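Side-chain contact in odorant-binding protein 1d (Locusta migratoria, PDB 4PT1), which probably binds small hydrophobic odorants and carries them, as a secreted all-helical protein of the PBP/GOBP family: residues D45-K48 with C49-C53. Residues are numbered along the deposited sequence; the frame is centred on the assembly and turned at random.
Sequences DDFK and CYLKC
Phe47 and Leu51 meet one turn apart on the inner side of helix 45-57. Leu51 CG sits over one face of the Phe47 ring. Leu51 CD1 lies 3.8 Å from Phe47 CE2, and Leu51 CD2 is 3.9 Å from Phe47 CZ. With CG anti to the backbone N (chi1 177°), the Phe47 ring lies on the carbonyl side, where Leu51 can reach it. Tyr50 CD2 approaches Phe47 CE1 obliquely, at 4.3 Å. Tyr36, Met32 and Leu33 of helix 30-37 also pack on Phe47.

Backbone hydrogen bonds from N-H of residue i+4 to C=O of residue i join the two turns. Leu51 N to Phe47 O is fairly straight, at 3.0 Å with an N-H...O angle of 165°. Lys52 N to Lys48 O is similar, also 3.0 Å. Cys49 N to Asp45 O is longer, at 3.3 Å.

This helix belongs to the disulfide-braced helical fold of insect odorant-binding proteins. Cys49 is bonded to Cys100 of helix 99-113, and Cys53 pairs with Cys22 of helix 15-26. Leu51 lines the pocket that holds 2-(2-methoxyethoxy)ethanol in the crystal.

The polar ends find partners on other parts of the chain. Beyond CG the Lys48 chain is extended, and its NZ forms a salt bridge with Glu101. Lys52 NZ forms a salt bridge with Asp63 OD1. Tyr50 is buried, and its OH is hydrogen-bonded to Asp19 OD1.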
# COMPACT_ATOMS: atom_id res chain seq x y z
N ASP A 45 1.70 15.41 -0.84
CA ASP A 45 3.07 14.94 -0.78
C ASP A 45 3.28 14.03 0.41
O ASP A 45 3.99 13.05 0.29
CB ASP A 45 4.07 16.10 -0.70
CG ASP A 45 4.26 16.82 -2.03
OD1 ASP A 45 3.61 16.43 -3.02
OD2 ASP A 45 5.05 17.78 -2.08
N ASP A 46 2.70 14.35 1.56
CA ASP A 46 2.84 13.51 2.77
C ASP A 46 2.14 12.16 2.65
O ASP A 46 2.66 11.17 3.15
CB ASP A 46 2.30 14.21 4.02
CG ASP A 46 3.09 15.46 4.37
OD1 ASP A 46 4.32 15.44 4.19
OD2 ASP A 46 2.48 16.44 4.86
N PHE A 47 0.98 12.12 2.02
CA PHE A 47 0.34 10.83 1.78
C PHE A 47 1.21 9.91 0.89
O PHE A 47 1.36 8.72 1.17
CB PHE A 47 -1.06 10.99 1.20
CG PHE A 47 -1.71 9.69 0.87
CD1 PHE A 47 -2.13 8.86 1.88
CD2 PHE A 47 -1.84 9.28 -0.44
CE1 PHE A 47 -2.70 7.63 1.58
CE2 PHE A 47 -2.40 8.05 -0.75
CZ PHE A 47 -2.83 7.23 0.27
N LYS A 48 1.80 10.44 -0.17
CA LYS A 48 2.73 9.65 -0.99
C LYS A 48 3.88 9.05 -0.16
O LYS A 48 4.27 7.88 -0.32
CB LYS A 48 3.29 10.49 -2.12
CG LYS A 48 2.18 11.09 -2.99
CD LYS A 48 2.72 11.66 -4.27
CE LYS A 48 1.61 12.34 -5.07
NZ LYS A 48 2.15 13.21 -6.14
N CYS A 49 4.43 9.85 0.74
CA CYS A 49 5.54 9.38 1.56
C CYS A 49 5.05 8.39 2.62
O CYS A 49 5.81 7.53 3.02
CB CYS A 49 6.28 10.57 2.19
SG CYS A 49 7.26 11.51 0.98
N TYR A 50 3.78 8.47 2.99
CA TYR A 50 3.16 7.45 3.84
C TYR A 50 3.10 6.08 3.12
O TYR A 50 3.47 5.06 3.71
CB TYR A 50 1.77 7.90 4.26
CG TYR A 50 1.01 6.88 5.04
CD1 TYR A 50 1.20 6.75 6.43
CD2 TYR A 50 0.08 6.06 4.43
CE1 TYR A 50 0.48 5.83 7.15
CE2 TYR A 50 -0.64 5.11 5.15
CZ TYR A 50 -0.43 5.00 6.50
OH TYR A 50 -1.15 4.10 7.19
N LEU A 51 2.65 6.05 1.86
CA LEU A 51 2.72 4.83 1.03
C LEU A 51 4.15 4.29 0.96
O LEU A 51 4.40 3.09 1.16
CB LEU A 51 2.19 5.08 -0.39
CG LEU A 51 0.69 5.42 -0.49
CD1 LEU A 51 0.33 5.70 -1.94
CD2 LEU A 51 -0.21 4.34 0.11
N LYS A 52 5.09 5.20 0.68
CA LYS A 52 6.51 4.83 0.63
C LYS A 52 6.95 4.22 1.95
O LYS A 52 7.64 3.20 1.98
CB LYS A 52 7.36 6.06 0.23
CG LYS A 52 8.86 5.86 0.23
CD LYS A 52 9.51 6.29 1.52
CE LYS A 52 11.01 6.38 1.34
NZ LYS A 52 11.65 6.75 2.61
N CYS A 53 6.55 4.83 3.06
CA CYS A 53 6.98 4.36 4.37
C CYS A 53 6.49 2.95 4.65
O CYS A 53 7.23 2.14 5.18
CB CYS A 53 6.49 5.34 5.45
SG CYS A 53 6.93 4.86 7.12